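Local coordinates for quinoline 2-oxidoreductase large subunit (Pseudomonas putida, PDB 1T3Q), which is the molybdenum-bearing large subunit of quinoline 2-oxidoreductase, a hydroxylase of the xanthine dehydrogenase family that uses a molybdopterin cytosine dinucleotide cofactor, at residues B[156-159]-B[160-163]; B[598-601]-B[602-606]; B[423-426]-B[427-430]; B[229-232]-B[233-237]. All coordinates share one frame; numbering follows the deposited sequence.

How the contacts relate
The four contacts are all local, and they sit in separate parts of one chain. Along the sequence the order is contact 1, contact 4, contact 3, contact 2. Contacts 1 and 4 are the nearest pair, with centres about 26 Å apart. Contact 1 is a turn in the loop between helix 147-152 and strand 165-170. Contact 4 lies in helix 226-237, within a beta-alpha-beta unit. Contact 3 starts helix 426-437, on the opposite side of the chain's centre from contact 4, their centres about 43 Å apart. Contact 2 starts helix 602-611, and its centre is about 67 Å from that of contact 1. None of the four touches another, so each settles its own piece of the fold.

Contact 1: residues B[156-159]-B[160-163]; sequences RAND and TLAG
The guanidinium of Arg156 has the backbone of Gly163 over one face. Gly163 N stands 3.3 Å above the plane, over its centre, and Ala162 C lies over the same face, shifted toward the rim. Arg156 NH2 also donates to Leu161 O at 2.7 Å. The oxygen uses a lone pair in its carbonyl plane, but it is tilted 32° from the guanidinium plane, and the N-H points at it poorly (131°). The Arg156 chain runs extended to CD and then bends at chi3 (-61°), which lays the group over the returning backbone. Gly163 takes a positive phi where the backbone passes over the guanidinium. Leu161 CD1 packs 3.8 Å from Asn158 CB. A water accepts from Asn158 N and gives a weak bond to Gly163 O. Asp159 turns its carboxylate to Arg110 in a salt bridge. Asn158 and Thr160 also touch Arg110, while Leu161 reaches Gln97. Leu161 N donates back to Asn158 O at 3.0 Å, closing a type I beta turn from Asn158 to Leu161 within the loop joining helix 147-152 to strand 165-170.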
loop_
_atom_site.group_PDB
_atom_site.type_symbol
_atom_site.label_atom_id
_atom_site.label_comp_id
_atom_site.label_asym_id
_atom_site.label_seq_id
_atom_site.Cartn_x
_atom_site.Cartn_y
_atom_site.Cartn_z
ATOM N N ARG B 156 -24.294 -23.262 35.063
ATOM C CA ARG B 156 -24.172 -21.865 34.663
ATOM C C ARG B 156 -23.206 -21.816 33.476
ATOM O O ARG B 156 -22.068 -22.276 33.575
ATOM C CB ARG B 156 -23.635 -21.027 35.830
ATOM C CG ARG B 156 -23.644 -19.522 35.573
ATOM C CD ARG B 156 -23.288 -18.709 36.821
ATOM N NE ARG B 156 -24.237 -18.929 37.913
ATOM C CZ ARG B 156 -24.296 -18.195 39.024
ATOM N NH1 ARG B 156 -25.195 -18.477 39.958
ATOM N NH2 ARG B 156 -23.467 -17.175 39.200
ATOM N N ALA B 157 -23.663 -21.266 32.354
ATOM C CA ALA B 157 -22.845 -21.184 31.142
ATOM C C ALA B 157 -21.574 -20.362 31.301
ATOM O O ALA B 157 -20.486 -20.807 30.932
ATOM C CB ALA B 157 -23.679 -20.618 29.989
ATOM N N ASN B 158 -21.717 -19.162 31.851
ATOM C CA ASN B 158 -20.594 -18.252 32.036
ATOM C C ASN B 158 -20.462 -17.928 33.524
ATOM O O ASN B 158 -21.273 -17.189 34.078
ATOM C CB ASN B 158 -20.850 -16.988 31.208
ATOM C CG ASN B 158 -19.672 -16.040 31.189
ATOM O OD1 ASN B 158 -19.415 -15.370 30.181
ATOM N ND2 ASN B 158 -18.960 -15.956 32.301
ATOM N N ASP B 159 -19.433 -18.483 34.159
ATOM C CA ASP B 159 -19.224 -18.287 35.591
ATOM C C ASP B 159 -18.943 -16.869 36.073
ATOM O O ASP B 159 -18.921 -16.623 37.281
ATOM C CB ASP B 159 -18.121 -19.225 36.112
ATOM C CG ASP B 159 -16.788 -19.025 35.413
ATOM O OD1 ASP B 159 -16.463 -17.882 35.034
ATOM O OD2 ASP B 159 -16.049 -20.019 35.264
ATOM N N THR B 160 -18.725 -15.933 35.156
ATOM C CA THR B 160 -18.478 -14.555 35.565
ATOM C C THR B 160 -19.813 -13.831 35.714
ATOM O O THR B 160 -19.860 -12.675 36.128
ATOM C CB THR B 160 -17.635 -13.779 34.528
ATOM O OG1 THR B 160 -18.394 -13.612 33.323
ATOM C CG2 THR B 160 -16.343 -14.524 34.217
ATOM N N LEU B 161 -20.898 -14.519 35.374
ATOM C CA LEU B 161 -22.229 -13.927 35.453
ATOM C C LEU B 161 -23.044 -14.455 36.625
ATOM O O LEU B 161 -22.717 -15.482 37.220
ATOM C CB LEU B 161 -23.011 -14.198 34.163
ATOM C CG LEU B 161 -22.387 -13.790 32.828
ATOM C CD1 LEU B 161 -23.356 -14.108 31.704
ATOM C CD2 LEU B 161 -22.052 -12.313 32.841
ATOM N N ALA B 162 -24.117 -13.740 36.945
ATOM C CA ALA B 162 -25.014 -14.138 38.016
ATOM C C ALA B 162 -26.213 -14.794 37.336
ATOM O O ALA B 162 -27.160 -14.116 36.928
ATOM C CB ALA B 162 -25.452 -12.924 38.810
ATOM N N GLY B 163 -26.161 -16.111 37.195
ATOM C CA GLY B 163 -27.252 -16.815 36.549
ATOM C C GLY B 163 -27.078 -16.770 35.044
ATOM O O GLY B 163 -26.171 -16.108 34.543
HETATM O O HOH W 1 -24.196 -18.047 32.671
#

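Contact 2: residues B[598-601]-B[602-606]; sequences KGMP and FAEVV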
loop_
_atom_site.group_PDB
_atom_site.type_symbol
_atom_site.label_atom_id
_atom_site.label_comp_id
_atom_site.label_asym_id
_atom_site.label_seq_id
_atom_site.Cartn_x
_atom_site.Cartn_y
_atom_site.Cartn_z
ATOM N N LYS B 598 -27.544 32.799 -17.817
ATOM C CA LYS B 598 -26.782 33.544 -16.826
ATOM C C LYS B 598 -26.018 32.530 -15.975
ATOM O O LYS B 598 -26.364 32.284 -14.820
ATOM C CB LYS B 598 -27.720 34.373 -15.943
ATOM C CG LYS B 598 -27.002 35.264 -14.942
ATOM C CD LYS B 598 -26.152 36.324 -15.630
ATOM C CE LYS B 598 -27.017 37.335 -16.367
ATOM N N GLY B 599 -24.982 31.936 -16.557
ATOM C CA GLY B 599 -24.212 30.949 -15.827
ATOM C C GLY B 599 -22.797 30.756 -16.338
ATOM O O GLY B 599 -22.337 31.486 -17.219
ATOM N N MET B 600 -22.114 29.764 -15.773
ATOM C CA MET B 600 -20.736 29.429 -16.129
ATOM C C MET B 600 -20.539 27.939 -15.890
ATOM O O MET B 600 -21.188 27.353 -15.024
ATOM C CB MET B 600 -19.751 30.158 -15.216
ATOM C CG MET B 600 -19.893 31.656 -15.147
ATOM S SD MET B 600 -18.946 32.280 -13.744
ATOM C CE MET B 600 -17.309 31.692 -14.165
ATOM N N PRO B 601 -19.643 27.299 -16.653
ATOM C CA PRO B 601 -19.474 25.874 -16.383
ATOM C C PRO B 601 -18.925 25.668 -14.968
ATOM O O PRO B 601 -18.194 26.506 -14.445
ATOM C CB PRO B 601 -18.501 25.417 -17.474
ATOM C CG PRO B 601 -17.793 26.675 -17.880
ATOM C CD PRO B 601 -18.880 27.709 -17.843
ATOM N N PHE B 602 -19.314 24.559 -14.353
ATOM C CA PHE B 602 -18.880 24.214 -13.007
ATOM C C PHE B 602 -17.355 24.305 -12.873
ATOM O O PHE B 602 -16.837 24.899 -11.924
ATOM C CB PHE B 602 -19.354 22.795 -12.688
ATOM C CG PHE B 602 -19.015 22.327 -11.299
ATOM C CD1 PHE B 602 -19.620 22.905 -10.187
ATOM C CD2 PHE B 602 -18.120 21.276 -11.107
ATOM C CE1 PHE B 602 -19.343 22.438 -8.897
ATOM C CE2 PHE B 602 -17.833 20.799 -9.823
ATOM C CZ PHE B 602 -18.448 21.383 -8.714
ATOM N N ALA B 603 -16.644 23.720 -13.834
ATOM C CA ALA B 603 -15.182 23.717 -13.816
ATOM C C ALA B 603 -14.585 25.122 -13.798
ATOM O O ALA B 603 -13.530 25.345 -13.203
ATOM C CB ALA B 603 -14.648 22.939 -15.011
ATOM N N GLU B 604 -15.253 26.072 -14.444
ATOM C CA GLU B 604 -14.742 27.437 -14.476
ATOM C C GLU B 604 -14.876 28.128 -13.120
ATOM O O GLU B 604 -13.973 28.850 -12.700
ATOM C CB GLU B 604 -15.459 28.262 -15.552
ATOM C CG GLU B 604 -14.922 29.684 -15.678
ATOM C CD GLU B 604 -15.578 30.472 -16.801
ATOM O OE1 GLU B 604 -15.230 31.660 -16.974
ATOM O OE2 GLU B 604 -16.434 29.910 -17.513
ATOM N N VAL B 605 -15.994 27.908 -12.435
ATOM C CA VAL B 605 -16.196 28.519 -11.123
ATOM C C VAL B 605 -15.197 27.904 -10.146
ATOM O O VAL B 605 -14.522 28.609 -9.400
ATOM C CB VAL B 605 -17.625 28.273 -10.587
ATOM C CG1 VAL B 605 -17.801 28.970 -9.235
ATOM C CG2 VAL B 605 -18.651 28.793 -11.579
ATOM N N VAL B 606 -15.111 26.580 -10.160
ATOM C CA VAL B 606 -14.190 25.868 -9.285
ATOM C C VAL B 606 -12.766 26.321 -9.576
ATOM O O VAL B 606 -11.983 26.552 -8.656
ATOM C CB VAL B 606 -14.311 24.339 -9.481
ATOM C CG1 VAL B 606 -13.213 23.607 -8.695
ATOM C CG2 VAL B 606 -15.687 23.878 -9.021
#
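A strand-to-helix corner is built here, with Pro601 as the N-cap residue of helix 602-611. The short strand 599-601 and the first turn of the helix run at 89° to each other. Pro601 O receives the first helical bond, from Val605 N at 3.3 Å, with the donor nearly along the C=O axis. Glu604 N makes a weak second bond to Pro601 O at 3.0 Å.

The side chains of Met600 and Pro601 meet Glu604. Glu604 is fully extended, with CG anti to its backbone N (chi1 -177°), and this carries the carboxylate back to the proline ring and across the end of Met600. Its OE2 comes 3.3 Å from Pro601 CD and also lies close to CG of that ring. Glu604 CB lies 3.7 Å from Pro601 CG. Met600 crosses Glu604 at about a right angle. The bend at chi3 (59°) brings the Met600 methyl CE to 3.4 Å from Glu604 CD.

Strand 599-601 is an outer strand of a three-stranded antiparallel sheet. Met600 pairs through its backbone with Val590 in the neighbouring strand. On the side facing helix 549-576, Met600 CB packs 4.0 Å from Val605 CG2. Both residues also pack on that helix, Met600 through Leu575 and Leu576, and Val605 through Val568 and Leu571. Phe602 turns its CB away from the strand, and one ring face carries Val606 CG2, 3.7 Å above its centre. Phe602 and Val606 both rest on Ile491 of strand 486-491.

Contact 3: residues B[423-426]-B[427-430]; sequences EGTY and LQTI
Thr425 O accepts from Thr429 N at 2.8 Å at the start of helix 426-437. Thr425 is the N-cap residue. Its side chain makes no capping bond, and the helix starts through backbone carbonyls instead. Tyr426 O accepts from Ile430 N at 3.2 Å, with an N-H...O angle of 160°. Thr429 N also gives a weak bond to Tyr426 O.

The side chain of Thr429 folds back on this first turn. Its OG1 donates to Thr425 O at 2.8 Å, from above the carbonyl plane rather than on a lone pair. Thr429 OG1 is anti to the carbonyl carbon (chi1 -73°), which leaves the hydroxyl directed back down the helix toward Thr425. Thr425 OG1 and Thr429 OG1 are 3.7 Å apart. The main partner of Thr425 OG1 is Asp665, with Asn639 as a second neighbour. Gln428 is extended, and its OE1 passes 3.8 Å from the methyl CG2 of Thr425. Ile430 CG1 lies 3.4 Å from Tyr426 O, and the Ile430 side chain packs on helix 397-402. The Tyr426 ring meets His421 with planes at about 90°.

Thr425 O is therefore held by two donors of one residue, the amide and hydroxyl of Thr429. This ties the first helical turn together. Asn639 and Asp665 lie on strands 636-649 and 655-665, adjacent strands of one sheet, so the hydroxyl of Thr425 ties the helix start to that sheet.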
loop_
_atom_site.group_PDB
_atom_site.type_symbol
_atom_site.label_atom_id
_atom_site.label_comp_id
_atom_site.label_asym_id
_atom_site.label_seq_id
_atom_site.Cartn_x
_atom_site.Cartn_y
_atom_site.Cartn_z
ATOM N N GLU B 423 -45.129 7.832 7.135
ATOM C CA GLU B 423 -45.361 7.766 5.694
ATOM C C GLU B 423 -44.933 6.403 5.165
ATOM O O GLU B 423 -43.771 6.008 5.293
ATOM C CB GLU B 423 -44.611 8.891 4.955
ATOM C CG GLU B 423 -43.118 8.650 4.682
ATOM C CD GLU B 423 -42.229 8.867 5.897
ATOM O OE1 GLU B 423 -41.214 8.148 6.017
ATOM O OE2 GLU B 423 -42.527 9.761 6.721
ATOM N N GLY B 424 -45.889 5.682 4.588
ATOM C CA GLY B 424 -45.612 4.361 4.046
ATOM C C GLY B 424 -46.774 3.858 3.212
ATOM O O GLY B 424 -47.855 4.451 3.226
ATOM N N THR B 425 -46.561 2.756 2.499
ATOM C CA THR B 425 -47.592 2.186 1.636
ATOM C C THR B 425 -48.107 0.827 2.098
ATOM O O THR B 425 -48.239 -0.096 1.294
ATOM C CB THR B 425 -47.062 2.045 0.200
ATOM O OG1 THR B 425 -45.763 1.435 0.231
ATOM C CG2 THR B 425 -46.964 3.407 -0.469
ATOM N N TYR B 426 -48.421 0.703 3.382
ATOM C CA TYR B 426 -48.901 -0.566 3.910
ATOM C C TYR B 426 -50.099 -1.127 3.156
ATOM O O TYR B 426 -50.046 -2.244 2.645
ATOM C CB TYR B 426 -49.271 -0.430 5.390
ATOM C CG TYR B 426 -48.196 0.149 6.284
ATOM C CD1 TYR B 426 -46.851 0.146 5.905
ATOM C CD2 TYR B 426 -48.525 0.669 7.534
ATOM C CE1 TYR B 426 -45.865 0.646 6.754
ATOM C CE2 TYR B 426 -47.553 1.168 8.388
ATOM C CZ TYR B 426 -46.225 1.155 7.996
ATOM O OH TYR B 426 -45.263 1.640 8.852
ATOM N N LEU B 427 -51.185 -0.357 3.098
ATOM C CA LEU B 427 -52.391 -0.806 2.414
ATOM C C LEU B 427 -52.144 -1.101 0.943
ATOM O O LEU B 427 -52.529 -2.158 0.444
ATOM C CB LEU B 427 -53.512 0.237 2.534
ATOM C CG LEU B 427 -54.820 -0.181 1.842
ATOM C CD1 LEU B 427 -55.325 -1.482 2.454
ATOM C CD2 LEU B 427 -55.869 0.910 1.983
ATOM N N GLN B 428 -51.507 -0.167 0.248
ATOM C CA GLN B 428 -51.238 -0.346 -1.174
ATOM C C GLN B 428 -50.367 -1.571 -1.438
ATOM O O GLN B 428 -50.486 -2.206 -2.489
ATOM C CB GLN B 428 -50.590 0.911 -1.758
ATOM C CG GLN B 428 -50.222 0.785 -3.229
ATOM C CD GLN B 428 -49.941 2.124 -3.892
ATOM O OE1 GLN B 428 -49.487 3.074 -3.246
ATOM N NE2 GLN B 428 -50.193 2.199 -5.195
ATOM N N THR B 429 -49.505 -1.914 -0.486
ATOM C CA THR B 429 -48.651 -3.094 -0.646
ATOM C C THR B 429 -49.495 -4.368 -0.632
ATOM O O THR B 429 -49.308 -5.260 -1.455
ATOM C CB THR B 429 -47.591 -3.178 0.472
ATOM O OG1 THR B 429 -46.595 -2.172 0.253
ATOM C CG2 THR B 429 -46.933 -4.544 0.485
ATOM N N ILE B 430 -50.430 -4.446 0.308
ATOM C CA ILE B 430 -51.308 -5.603 0.414
ATOM C C ILE B 430 -52.086 -5.798 -0.894
ATOM O O ILE B 430 -52.181 -6.909 -1.414
ATOM C CB ILE B 430 -52.318 -5.422 1.567
ATOM C CG1 ILE B 430 -51.572 -5.298 2.900
ATOM C CG2 ILE B 430 -53.297 -6.588 1.589
ATOM C CD1 ILE B 430 -52.465 -4.954 4.082
#

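Contact 4: residues B[229-232]-B[233-237]; sequences VRTM and VAMFC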
loop_
_atom_site.group_PDB
_atom_site.type_symbol
_atom_site.label_atom_id
_atom_site.label_comp_id
_atom_site.label_asym_id
_atom_site.label_seq_id
_atom_site.Cartn_x
_atom_site.Cartn_y
_atom_site.Cartn_z
ATOM N N VAL B 229 -13.823 -0.771 14.631
ATOM C CA VAL B 229 -12.703 -1.662 14.910
ATOM C C VAL B 229 -11.485 -0.882 15.398
ATOM O O VAL B 229 -10.837 -1.272 16.373
ATOM C CB VAL B 229 -12.327 -2.486 13.655
ATOM C CG1 VAL B 229 -11.071 -3.315 13.918
ATOM C CG2 VAL B 229 -13.482 -3.402 13.282
ATOM N N ARG B 230 -11.175 0.220 14.723
ATOM C CA ARG B 230 -10.034 1.046 15.100
ATOM C C ARG B 230 -10.142 1.507 16.556
ATOM O O ARG B 230 -9.195 1.370 17.330
ATOM C CB ARG B 230 -9.937 2.267 14.180
ATOM C CG ARG B 230 -8.872 3.291 14.591
ATOM C CD ARG B 230 -8.814 4.420 13.590
ATOM N NE ARG B 230 -7.885 5.494 13.958
ATOM C CZ ARG B 230 -8.262 6.715 14.335
ATOM N NH1 ARG B 230 -7.350 7.630 14.638
ATOM N NH2 ARG B 230 -9.551 7.019 14.417
ATOM N N THR B 231 -11.297 2.050 16.921
ATOM C CA THR B 231 -11.514 2.530 18.282
ATOM C C THR B 231 -11.449 1.402 19.313
ATOM O O THR B 231 -10.891 1.586 20.399
ATOM C CB THR B 231 -12.880 3.235 18.409
ATOM O OG1 THR B 231 -12.981 4.264 17.417
ATOM C CG2 THR B 231 -13.026 3.865 19.791
ATOM N N MET B 232 -12.007 0.238 18.986
ATOM C CA MET B 232 -11.990 -0.877 19.924
ATOM C C MET B 232 -10.602 -1.485 20.095
ATOM O O MET B 232 -10.248 -1.928 21.191
ATOM C CB MET B 232 -12.994 -1.962 19.511
ATOM C CG MET B 232 -14.453 -1.499 19.518
ATOM S SD MET B 232 -14.960 -0.668 21.054
ATOM C CE MET B 232 -14.834 0.989 20.546
ATOM N N VAL B 233 -9.815 -1.521 19.024
ATOM C CA VAL B 233 -8.462 -2.053 19.139
ATOM C C VAL B 233 -7.685 -1.127 20.074
ATOM O O VAL B 233 -6.936 -1.582 20.945
ATOM C CB VAL B 233 -7.739 -2.101 17.778
ATOM C CG1 VAL B 233 -6.254 -2.399 17.983
ATOM C CG2 VAL B 233 -8.361 -3.177 16.903
ATOM N N ALA B 234 -7.880 0.176 19.895
ATOM C CA ALA B 234 -7.199 1.166 20.720
ATOM C C ALA B 234 -7.528 0.958 22.196
ATOM O O ALA B 234 -6.638 0.959 23.046
ATOM C CB ALA B 234 -7.600 2.570 20.294
ATOM N N MET B 235 -8.808 0.769 22.491
ATOM C CA MET B 235 -9.255 0.584 23.866
ATOM C C MET B 235 -8.910 -0.766 24.493
ATOM O O MET B 235 -8.394 -0.820 25.607
ATOM C CB MET B 235 -10.764 0.817 23.957
ATOM C CG MET B 235 -11.192 2.190 23.464
ATOM S SD MET B 235 -12.693 2.783 24.269
ATOM C CE MET B 235 -13.921 2.377 23.097
ATOM N N PHE B 236 -9.184 -1.851 23.779
ATOM C CA PHE B 236 -8.925 -3.181 24.308
ATOM C C PHE B 236 -7.462 -3.629 24.281
ATOM O O PHE B 236 -7.096 -4.574 24.975
ATOM C CB PHE B 236 -9.814 -4.198 23.585
ATOM C CG PHE B 236 -11.293 -3.948 23.767
ATOM C CD1 PHE B 236 -12.203 -4.346 22.797
ATOM C CD2 PHE B 236 -11.772 -3.308 24.908
ATOM C CE1 PHE B 236 -13.573 -4.111 22.956
ATOM C CE2 PHE B 236 -13.138 -3.071 25.077
ATOM C CZ PHE B 236 -14.039 -3.474 24.095
ATOM N N CYS B 237 -6.627 -2.957 23.493
ATOM C CA CYS B 237 -5.207 -3.303 23.425
ATOM C C CYS B 237 -4.362 -2.181 24.014
ATOM O O CYS B 237 -3.137 -2.280 24.068
ATOM C CB CYS B 237 -4.771 -3.549 21.979
ATOM S SG CYS B 237 -5.586 -4.949 21.184
#
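Met232 and Phe236 meet along one side of helix 226-237, one turn apart, and their backbones are bonded as well. Phe236 N donates to Met232 O at 2.8 Å, with an N-H...O angle of 169°. Three more bonds of the same i to i+4 kind run alongside. Val233 N reaches Val229 O at 2.9 Å, Ala234 N reaches Arg230 O at 3.1 Å, and Met235 N reaches Thr231 O. All four carbonyls of 229-232 are thus satisfied within the helix.

The polar side chains find their partners outside these residues. Thr231 OG1 has Ser227 O, Glu241 OE1 and Tyr540 OH around it. Its single proton can go to only one of them at a time. The Arg230 chain is extended, and its NE bonds to Ile244 O. Its NH1 forms a salt bridge with Asp492 of the second subunit.

The apolar contacts follow the helix. Met232 SD stands 4.8 Å from the centre of the Phe236 ring, 38° off the ring normal, an oblique Met-aromatic contact. The two chains lie side by side, and Met232 CB is 4.1 Å from Phe236 CE1. The bend of Met232 at chi2 (-50°) turns the sulfur toward the Phe236 ring. Val229 CG1 packs 4.0 Å from Val233 CG2, on the side facing strand 216-221 and helix 263-275.

The helix is the middle element of a beta-alpha-beta unit between strands 216-221 and 244-247. Arg230 joins it to strand 244-247 through Ile244 O, and to the second subunit through Asp492 of that chain.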